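Local coordinates for single-strand DNA-binding protein (Agrobacterium tumefaciens, PDB 3BTP) that binds single-stranded DNA regardless of its sequence and mediates nuclear uptake of the transferred T-DNA strand in the host plant cell, at residues Y283-R287 / G337-A341; T238-R244 / S275-A279; D262-P268 / D302-K308. All blocks are in the same frame, centred on the assembly; numbering follows the deposited sequence.

Contact 1 (Y283-R287 / G337-A341)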
loop_
_atom_site.group_PDB
_atom_site.type_symbol
_atom_site.label_atom_id
_atom_site.label_comp_id
_atom_site.label_asym_id
_atom_site.label_seq_id
_atom_site.Cartn_x
_atom_site.Cartn_y
_atom_site.Cartn_z
ATOM N N TYR A 283 -13.614 -20.961 -8.705
ATOM C CA TYR A 283 -13.994 -19.536 -8.723
ATOM C C TYR A 283 -13.806 -18.823 -10.066
ATOM O O TYR A 283 -13.793 -17.586 -10.089
ATOM C CB TYR A 283 -13.320 -18.731 -7.577
ATOM C CG TYR A 283 -13.924 -19.037 -6.216
ATOM C CD1 TYR A 283 -14.922 -18.217 -5.658
ATOM C CD2 TYR A 283 -13.543 -20.187 -5.523
ATOM C CE1 TYR A 283 -15.501 -18.527 -4.453
ATOM C CE2 TYR A 283 -14.122 -20.517 -4.330
ATOM C CZ TYR A 283 -15.086 -19.694 -3.792
ATOM O OH TYR A 283 -15.591 -20.068 -2.568
ATOM N N ALA A 284 -13.623 -19.546 -11.166
ATOM C CA ALA A 284 -13.528 -18.864 -12.468
ATOM C C ALA A 284 -14.658 -17.821 -12.717
ATOM O O ALA A 284 -15.862 -18.110 -12.552
ATOM C CB ALA A 284 -13.454 -19.866 -13.621
ATOM N N ASN A 285 -14.237 -16.601 -13.069
ATOM C CA ASN A 285 -15.103 -15.447 -13.277
ATOM C C ASN A 285 -16.001 -15.112 -12.063
ATOM O O ASN A 285 -16.974 -14.374 -12.203
ATOM C CB ASN A 285 -15.862 -15.563 -14.621
ATOM C CG ASN A 285 -14.896 -15.839 -15.837
ATOM O OD1 ASN A 285 -14.829 -16.968 -16.334
ATOM N ND2 ASN A 285 -14.120 -14.821 -16.261
ATOM N N LYS A 286 -15.642 -15.631 -10.882
ATOM C CA LYS A 286 -16.232 -15.242 -9.600
ATOM C C LYS A 286 -15.362 -14.197 -8.853
ATOM O O LYS A 286 -14.116 -14.194 -8.973
ATOM C CB LYS A 286 -16.464 -16.465 -8.728
ATOM C CG LYS A 286 -17.640 -17.366 -9.171
ATOM C CD LYS A 286 -17.932 -18.493 -8.128
ATOM C CE LYS A 286 -19.008 -19.539 -8.630
ATOM N NZ LYS A 286 -20.431 -18.926 -8.743
ATOM N N ARG A 287 -16.009 -13.341 -8.063
ATOM C CA ARG A 287 -15.359 -12.142 -7.525
ATOM C C ARG A 287 -14.630 -12.499 -6.246
ATOM O O ARG A 287 -15.069 -13.412 -5.525
ATOM C CB ARG A 287 -16.357 -11.026 -7.243
ATOM C CG ARG A 287 -17.015 -10.438 -8.489
ATOM C CD ARG A 287 -16.306 -9.195 -8.942
ATOM N NE ARG A 287 -16.762 -8.690 -10.248
ATOM C CZ ARG A 287 -16.343 -7.547 -10.801
ATOM N NH1 ARG A 287 -15.457 -6.744 -10.163
ATOM N NH2 ARG A 287 -16.797 -7.209 -12.009
ATOM N N GLY A 337 -5.506 -15.746 -14.571
ATOM C CA GLY A 337 -5.417 -15.247 -15.944
ATOM C C GLY A 337 -6.631 -14.427 -16.392
ATOM O O GLY A 337 -6.872 -14.247 -17.615
ATOM N N GLU A 338 -7.402 -13.950 -15.412
ATOM C CA GLU A 338 -8.624 -13.198 -15.646
ATOM C C GLU A 338 -8.368 -11.696 -15.557
ATOM O O GLU A 338 -7.334 -11.244 -15.045
ATOM C CB GLU A 338 -9.722 -13.602 -14.655
ATOM C CG GLU A 338 -10.348 -14.980 -14.911
ATOM C CD GLU A 338 -11.090 -15.559 -13.697
ATOM O OE1 GLU A 338 -11.924 -14.868 -13.061
ATOM O OE2 GLU A 338 -10.819 -16.729 -13.362
ATOM N N ASN A 339 -9.342 -10.942 -16.034
ATOM C CA ASN A 339 -9.222 -9.505 -16.284
ATOM C C ASN A 339 -10.667 -8.993 -16.191
ATOM O O ASN A 339 -11.574 -9.579 -16.809
ATOM C CB ASN A 339 -8.659 -9.289 -17.693
ATOM C CG ASN A 339 -7.987 -7.942 -17.860
ATOM O OD1 ASN A 339 -6.873 -7.723 -17.369
ATOM N ND2 ASN A 339 -8.648 -7.032 -18.577
ATOM N N ARG A 340 -10.901 -7.984 -15.362
ATOM C CA ARG A 340 -12.254 -7.386 -15.232
ATOM C C ARG A 340 -12.105 -5.913 -14.943
ATOM O O ARG A 340 -11.007 -5.462 -14.569
ATOM C CB ARG A 340 -13.165 -8.083 -14.164
ATOM C CG ARG A 340 -12.605 -8.112 -12.726
ATOM C CD ARG A 340 -13.377 -9.121 -11.851
ATOM N NE ARG A 340 -13.386 -10.463 -12.415
ATOM C CZ ARG A 340 -12.980 -11.568 -11.800
ATOM N NH1 ARG A 340 -12.558 -11.568 -10.533
ATOM N NH2 ARG A 340 -13.065 -12.720 -12.469
ATOM N N ALA A 341 -13.200 -5.174 -15.126
ATOM C CA ALA A 341 -13.178 -3.693 -15.104
ATOM C C ALA A 341 -13.097 -3.083 -13.698
ATOM O O ALA A 341 -13.864 -3.476 -12.820
ATOM C CB ALA A 341 -14.410 -3.135 -15.858
HETATM O O HOH W 1 -11.783 -14.952 -10.490
#
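R340 overlaps three residues of the 283-287 loop: its CD packs over one face of the R287 guanidinium, 3.5 Å from R287 CZ, while its own guanidinium lies against N285 and K286, with R340 NH2 3.5 Å from N285 CA. Two arginines this close, NE to NE 4.4 Å, need acid nearby. D329, from helix 327-335, supplies it to both, with salt bridges to NH1 of R340 and NH1 of R287. The R340 guanidinium also meets E338, two residues back in its own segment, in a salt bridge of 2.5 Å between R340 NH2 and E338 OE1. That carboxylate is the one that reaches across. E338 OE1 accepts a hydrogen bond from N285 N at 2.9 Å, and water 1 sits 2.6 Å from E338 OE1 and 2.9 Å from K286 O, bridging the two, so direct and water-mediated contacts converge on one oxygen. N285, at positive phi, is the third residue of a type II beta turn, and its amide is not used by the turn's own hydrogen bond, K286 N to Y283 O at 2.8 Å. E338 OE2 also lies 3.6 Å from A284 CA. At 285 Å² the interface is modest and lies on the surface, held by polar groups more than by apolar packing. It joins two helix boundaries: a type II turn running into R287, the N-cap of helix 288-299, packs against the chain leaving helix 327-335, which G337, with positive phi, ends in a Schellman motif.

Contact 2 (T238-R244 / S275-A279)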
loop_
_atom_site.group_PDB
_atom_site.type_symbol
_atom_site.label_atom_id
_atom_site.label_comp_id
_atom_site.label_asym_id
_atom_site.label_seq_id
_atom_site.Cartn_x
_atom_site.Cartn_y
_atom_site.Cartn_z
ATOM N N THR A 238 4.538 -23.876 -12.149
ATOM C CA THR A 238 3.956 -24.879 -11.304
ATOM C C THR A 238 3.638 -26.131 -12.172
ATOM O O THR A 238 3.405 -26.052 -13.411
ATOM C CB THR A 238 2.641 -24.404 -10.484
ATOM O OG1 THR A 238 1.562 -24.169 -11.381
ATOM C CG2 THR A 238 2.846 -23.179 -9.618
ATOM N N GLU A 239 3.567 -27.275 -11.506
ATOM C CA GLU A 239 3.183 -28.495 -12.212
ATOM C C GLU A 239 1.769 -28.478 -12.781
ATOM O O GLU A 239 1.571 -28.921 -13.919
ATOM C CB GLU A 239 3.349 -29.738 -11.352
ATOM C CG GLU A 239 2.625 -30.883 -11.990
ATOM C CD GLU A 239 2.981 -32.206 -11.424
ATOM O OE1 GLU A 239 4.137 -32.359 -10.933
ATOM O OE2 GLU A 239 2.090 -33.097 -11.484
ATOM N N LYS A 240 0.808 -28.003 -11.981
ATOM C CA LYS A 240 -0.625 -28.091 -12.282
ATOM C C LYS A 240 -1.303 -26.744 -12.484
ATOM O O LYS A 240 -2.399 -26.735 -13.031
ATOM C CB LYS A 240 -1.368 -28.835 -11.143
ATOM C CG LYS A 240 -0.921 -30.299 -10.955
ATOM C CD LYS A 240 -1.107 -30.879 -9.505
ATOM C CE LYS A 240 -0.181 -30.170 -8.465
ATOM N NZ LYS A 240 0.751 -31.106 -7.753
ATOM N N TYR A 241 -0.685 -25.623 -12.052
ATOM C CA TYR A 241 -1.414 -24.371 -11.907
ATOM C C TYR A 241 -1.075 -23.240 -12.831
ATOM O O TYR A 241 -1.661 -22.144 -12.712
ATOM C CB TYR A 241 -1.380 -23.890 -10.462
ATOM C CG TYR A 241 -1.804 -24.977 -9.516
ATOM C CD1 TYR A 241 -3.125 -25.447 -9.526
ATOM C CD2 TYR A 241 -0.886 -25.569 -8.653
ATOM C CE1 TYR A 241 -3.524 -26.463 -8.661
ATOM C CE2 TYR A 241 -1.276 -26.568 -7.778
ATOM C CZ TYR A 241 -2.594 -26.996 -7.791
ATOM O OH TYR A 241 -2.987 -27.980 -6.952
ATOM N N GLY A 242 -0.211 -23.515 -13.800
ATOM C CA GLY A 242 0.243 -22.478 -14.718
ATOM C C GLY A 242 1.551 -21.838 -14.212
ATOM O O GLY A 242 2.160 -22.279 -13.249
ATOM N N ARG A 243 2.002 -20.814 -14.895
ATOM C CA ARG A 243 3.217 -20.062 -14.501
ATOM C C ARG A 243 2.910 -18.899 -13.563
ATOM O O ARG A 243 1.810 -18.358 -13.578
ATOM C CB ARG A 243 3.763 -19.405 -15.770
ATOM C CG ARG A 243 4.294 -20.432 -16.693
ATOM C CD ARG A 243 5.320 -19.820 -17.572
ATOM N NE ARG A 243 4.839 -18.629 -18.270
ATOM C CZ ARG A 243 5.617 -18.025 -19.153
ATOM N NH1 ARG A 243 6.872 -18.562 -19.361
ATOM N NH2 ARG A 243 5.146 -16.951 -19.805
ATOM N N ARG A 244 3.905 -18.444 -12.818
ATOM C CA ARG A 244 3.737 -17.202 -12.101
ATOM C C ARG A 244 4.922 -16.256 -12.272
ATOM O O ARG A 244 6.092 -16.636 -12.095
ATOM C CB ARG A 244 3.532 -17.468 -10.610
ATOM C CG ARG A 244 2.275 -18.174 -10.206
ATOM C CD ARG A 244 0.984 -17.341 -10.346
ATOM N NE ARG A 244 -0.077 -18.231 -9.835
ATOM C CZ ARG A 244 -0.659 -19.240 -10.527
ATOM N NH1 ARG A 244 -0.312 -19.507 -11.814
ATOM N NH2 ARG A 244 -1.612 -20.002 -9.943
ATOM N N SER A 275 -3.288 -21.790 -0.920
ATOM C CA SER A 275 -4.058 -22.068 -2.104
ATOM C C SER A 275 -3.413 -21.452 -3.373
ATOM O O SER A 275 -2.796 -20.369 -3.332
ATOM C CB SER A 275 -5.443 -21.497 -1.877
ATOM O OG SER A 275 -6.383 -22.284 -2.566
ATOM N N TYR A 276 -3.551 -22.187 -4.487
ATOM C CA TYR A 276 -3.286 -21.692 -5.858
ATOM C C TYR A 276 -4.608 -21.523 -6.647
ATOM O O TYR A 276 -5.444 -22.376 -6.572
ATOM C CB TYR A 276 -2.453 -22.692 -6.606
ATOM C CG TYR A 276 -0.982 -22.623 -6.428
ATOM C CD1 TYR A 276 -0.237 -21.615 -7.068
ATOM C CD2 TYR A 276 -0.297 -23.605 -5.673
ATOM C CE1 TYR A 276 1.173 -21.552 -6.949
ATOM C CE2 TYR A 276 1.113 -23.556 -5.559
ATOM C CZ TYR A 276 1.822 -22.519 -6.190
ATOM O OH TYR A 276 3.200 -22.434 -6.069
ATOM N N ARG A 277 -4.772 -20.424 -7.381
ATOM C CA ARG A 277 -5.766 -20.289 -8.419
ATOM C C ARG A 277 -5.303 -21.053 -9.667
ATOM O O ARG A 277 -4.094 -21.312 -9.856
ATOM C CB ARG A 277 -6.010 -18.791 -8.754
ATOM C CG ARG A 277 -7.073 -18.035 -7.881
ATOM C CD ARG A 277 -7.607 -16.661 -8.498
ATOM N NE ARG A 277 -8.894 -16.695 -9.286
ATOM C CZ ARG A 277 -9.658 -17.753 -9.262
ATOM N NH1 ARG A 277 -9.273 -18.727 -8.479
ATOM N NH2 ARG A 277 -10.798 -17.827 -9.909
ATOM N N PHE A 278 -6.257 -21.440 -10.518
ATOM C CA PHE A 278 -5.940 -21.853 -11.910
ATOM C C PHE A 278 -7.070 -21.445 -12.856
ATOM O O PHE A 278 -8.219 -21.309 -12.415
ATOM C CB PHE A 278 -5.531 -23.357 -12.070
ATOM C CG PHE A 278 -6.499 -24.347 -11.437
ATOM C CD1 PHE A 278 -7.473 -25.002 -12.219
ATOM C CD2 PHE A 278 -6.433 -24.629 -10.065
ATOM C CE1 PHE A 278 -8.380 -25.889 -11.646
ATOM C CE2 PHE A 278 -7.324 -25.535 -9.469
ATOM C CZ PHE A 278 -8.312 -26.162 -10.276
ATOM N N ALA A 279 -6.719 -21.188 -14.126
ATOM C CA ALA A 279 -7.707 -20.953 -15.210
ATOM C C ALA A 279 -8.776 -22.011 -15.150
ATOM O O ALA A 279 -8.460 -23.228 -15.203
ATOM C CB ALA A 279 -7.035 -20.977 -16.601
#
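Y276 and Y241 give up the most surface here, 88 and 86 Å², and they meet almost in parallel. Their planes are 13° apart, but with centroids at 4.9 Å the rings are slid so far that they barely overlap. What sits over the Y241 face is instead CB of Y276, a CH-pi contact 3.9 Å from the ring centroid and 17° off its normal; in return CD2 of Y241 lies over the Y276 face, 3.6 Å from CD2 of that ring. F278 completes an aromatic cluster by bringing its CD2 to 3.5 Å from CD1 of Y241, near the plane of the tyrosine, with the two rings oblique at 38°. T238 adds a methyl, CG2, 3.5 Å from CE1 of Y276. T238 OG1 works within its own turn, donating to G242 O at 2.7 Å and weakly accepting from Y241 N, which ties together the connection between strands 235-237 and 243-245 that presents Y241.

F278 (47 Å²) and R244 (44 Å²) follow in buried area. R244 NH2 lies at the edge of the Y276 ring, 3.6 Å from Y276 CD1, and makes a weak hydrogen bond of 2.8 Å to R277 O. R244 NH1 turns back to Y241 O and R243 O, at 3.1 and 3.0 Å, and R244 NE forms a salt bridge with D262. The chemistry is therefore mixed: the hairpin packs against the chain leaving strand 272-275 through aromatic rings, and a single arginine, salt-bridged to D262, links the backbones beside them.

Contact 3 (D262-P268 / D302-K308)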
loop_
_atom_site.group_PDB
_atom_site.type_symbol
_atom_site.label_atom_id
_atom_site.label_comp_id
_atom_site.label_asym_id
_atom_site.label_seq_id
_atom_site.Cartn_x
_atom_site.Cartn_y
_atom_site.Cartn_z
ATOM N N ASP A 262 -0.389 -18.378 -4.187
ATOM C CA ASP A 262 -1.052 -17.154 -4.462
ATOM C C ASP A 262 -1.712 -16.624 -3.155
ATOM O O ASP A 262 -1.750 -15.411 -2.906
ATOM C CB ASP A 262 -2.187 -17.453 -5.467
ATOM C CG ASP A 262 -1.703 -18.160 -6.771
ATOM O OD1 ASP A 262 -0.526 -18.044 -7.134
ATOM O OD2 ASP A 262 -2.514 -18.843 -7.462
ATOM N N ILE A 263 -2.282 -17.540 -2.365
ATOM C CA ILE A 263 -3.275 -17.203 -1.342
ATOM C C ILE A 263 -2.787 -17.833 -0.069
ATOM O O ILE A 263 -2.424 -18.983 -0.044
ATOM C CB ILE A 263 -4.680 -17.699 -1.691
ATOM C CG1 ILE A 263 -5.255 -16.983 -2.939
ATOM C CG2 ILE A 263 -5.605 -17.540 -0.537
ATOM C CD1 ILE A 263 -6.423 -17.698 -3.597
ATOM N N LEU A 264 -2.761 -17.045 0.993
ATOM C CA LEU A 264 -2.564 -17.536 2.376
ATOM C C LEU A 264 -3.784 -17.189 3.244
ATOM O O LEU A 264 -4.121 -16.034 3.407
ATOM C CB LEU A 264 -1.278 -16.887 2.966
ATOM C CG LEU A 264 -0.663 -17.337 4.331
ATOM C CD1 LEU A 264 0.703 -16.644 4.503
ATOM C CD2 LEU A 264 -1.530 -16.976 5.507
ATOM N N ILE A 265 -4.408 -18.187 3.864
ATOM C CA ILE A 265 -5.538 -17.978 4.752
ATOM C C ILE A 265 -5.007 -18.212 6.158
ATOM O O ILE A 265 -4.371 -19.201 6.429
ATOM C CB ILE A 265 -6.651 -19.064 4.498
ATOM C CG1 ILE A 265 -6.975 -19.235 2.985
ATOM C CG2 ILE A 265 -7.923 -18.912 5.471
ATOM C CD1 ILE A 265 -7.671 -18.100 2.364
ATOM N N LYS A 266 -5.277 -17.314 7.079
ATOM C CA LYS A 266 -4.836 -17.531 8.438
ATOM C C LYS A 266 -6.089 -17.485 9.317
ATOM O O LYS A 266 -6.649 -16.404 9.506
ATOM C CB LYS A 266 -3.864 -16.455 8.873
ATOM C CG LYS A 266 -3.325 -16.695 10.316
ATOM C CD LYS A 266 -2.008 -15.912 10.622
ATOM C CE LYS A 266 -2.260 -14.506 10.914
ATOM N NZ LYS A 266 -3.323 -14.116 11.955
ATOM N N THR A 267 -6.512 -18.639 9.853
ATOM C CA THR A 267 -7.794 -18.724 10.588
ATOM C C THR A 267 -7.679 -18.025 11.953
ATOM O O THR A 267 -6.566 -17.733 12.409
ATOM C CB THR A 267 -8.205 -20.237 10.849
ATOM O OG1 THR A 267 -7.477 -20.741 11.981
ATOM C CG2 THR A 267 -7.971 -21.152 9.652
ATOM N N PRO A 268 -8.826 -17.795 12.646
ATOM C CA PRO A 268 -8.788 -17.232 13.995
ATOM C C PRO A 268 -7.937 -18.029 15.007
ATOM O O PRO A 268 -7.470 -17.451 16.021
ATOM C CB PRO A 268 -10.257 -17.259 14.388
ATOM C CG PRO A 268 -10.970 -17.056 13.020
ATOM C CD PRO A 268 -10.228 -18.013 12.192
ATOM N N ASP A 302 -13.227 -13.653 11.614
ATOM C CA ASP A 302 -11.947 -13.037 11.991
ATOM C C ASP A 302 -10.742 -13.562 11.195
ATOM O O ASP A 302 -9.603 -13.213 11.518
ATOM C CB ASP A 302 -11.639 -13.288 13.480
ATOM C CG ASP A 302 -12.381 -12.319 14.424
ATOM O OD1 ASP A 302 -13.245 -11.545 13.938
ATOM O OD2 ASP A 302 -12.082 -12.336 15.657
ATOM N N THR A 303 -11.002 -14.430 10.221
ATOM C CA THR A 303 -10.001 -15.006 9.326
ATOM C C THR A 303 -9.302 -13.948 8.459
ATOM O O THR A 303 -9.925 -13.056 7.971
ATOM C CB THR A 303 -10.640 -16.103 8.423
ATOM O OG1 THR A 303 -11.239 -17.072 9.279
ATOM C CG2 THR A 303 -9.574 -16.873 7.617
ATOM N N GLU A 304 -7.993 -14.061 8.294
ATOM C CA GLU A 304 -7.241 -13.133 7.421
ATOM C C GLU A 304 -6.925 -13.785 6.082
ATOM O O GLU A 304 -6.612 -14.930 6.028
ATOM C CB GLU A 304 -5.963 -12.719 8.117
ATOM C CG GLU A 304 -6.215 -11.601 9.091
ATOM C CD GLU A 304 -4.991 -11.250 9.970
ATOM O OE1 GLU A 304 -3.802 -11.612 9.651
ATOM O OE2 GLU A 304 -5.257 -10.566 10.988
ATOM N N ILE A 305 -6.993 -13.037 5.007
ATOM C CA ILE A 305 -6.603 -13.562 3.712
ATOM C C ILE A 305 -5.521 -12.686 3.160
ATOM O O ILE A 305 -5.720 -11.500 3.054
ATOM C CB ILE A 305 -7.803 -13.561 2.655
ATOM C CG1 ILE A 305 -9.041 -14.332 3.190
ATOM C CG2 ILE A 305 -7.321 -14.164 1.311
ATOM C CD1 ILE A 305 -10.285 -14.049 2.402
ATOM N N LYS A 306 -4.396 -13.297 2.776
ATOM C CA LYS A 306 -3.280 -12.669 2.086
ATOM C C LYS A 306 -3.188 -13.139 0.660
ATOM O O LYS A 306 -3.305 -14.335 0.344
ATOM C CB LYS A 306 -1.927 -13.036 2.726
ATOM C CG LYS A 306 -2.030 -13.139 4.198
ATOM C CD LYS A 306 -2.529 -11.832 4.897
ATOM C CE LYS A 306 -2.669 -12.129 6.430
ATOM N NZ LYS A 306 -2.954 -10.911 7.268
ATOM N N LEU A 307 -2.886 -12.158 -0.169
ATOM C CA LEU A 307 -2.757 -12.342 -1.610
ATOM C C LEU A 307 -1.311 -11.926 -1.982
ATOM O O LEU A 307 -0.848 -10.822 -1.668
ATOM C CB LEU A 307 -3.816 -11.488 -2.263
ATOM C CG LEU A 307 -5.247 -11.971 -2.502
ATOM C CD1 LEU A 307 -5.620 -13.314 -1.993
ATOM C CD2 LEU A 307 -6.206 -10.959 -2.041
ATOM N N LYS A 308 -0.615 -12.851 -2.604
ATOM C CA LYS A 308 0.771 -12.682 -2.976
ATOM C C LYS A 308 1.058 -11.676 -4.080
ATOM O O LYS A 308 0.370 -11.620 -5.104
ATOM C CB LYS A 308 1.328 -14.004 -3.434
ATOM C CG LYS A 308 2.784 -13.900 -3.413
ATOM C CD LYS A 308 3.473 -15.215 -3.566
ATOM C CE LYS A 308 4.224 -15.202 -4.864
ATOM N NZ LYS A 308 5.542 -15.875 -4.505
#
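A largely buried charge network of K266, E304 and K306 lies across this pairing of strands 263-266 and 304-308, the central pair of a four-stranded antiparallel sheet whose outer strands are 272-275 and 314-316. The two run antiparallel, at 164° and 4.7 Å between axes. Five backbone hydrogen bonds of 2.8 to 3.0 Å join them, from K308 N to D262 O at one end to E304 N to K266 O at the other. L264-K306 and K266-E304 are hydrogen-bonded pairs; I263-L307 and I265-I305 are non-hydrogen-bonded. On the other edge of strand 263-266, D262 and I263 both face S275 in a classic beta bulge. The isoleucines and L307 share one face, where helix 288-299 covers I265 and L307 through I295 and F288. The opposite face carries L264 and the charges: K266 pairs with D115, E304 with R153 and K306 with D316. Between the strands' own residues, E304 OE1 takes a tight salt bridge from K306 NZ at 2.6 Å and a long, weak one from K266 NZ at 3.4 Å.

Overall arrangement
D262 of contact 3 reaches into contact 2: its OD1 lies 2.7 Å from R244 NE in a salt bridge, and its OD2 2.8 Å from R277 N in a probable hydrogen bond, though the contact centres are about 18 Å apart. Contacts 2 and 1 follow in series, centres about 15 Å apart, and touch where R277 NH2 comes to 3.0 Å from Y283 O. Contact 3 crosses both along the chain; from contact 1 its centre is about 19 Å away and its nearest atoms about 8 Å, without touching. Helix 288-299, which follows the 283-287 segment, leads into strand 304-308. Together the contacts tie the 235-245 hairpin, the four-stranded sheet and the chain leading to the eight-stranded barrel.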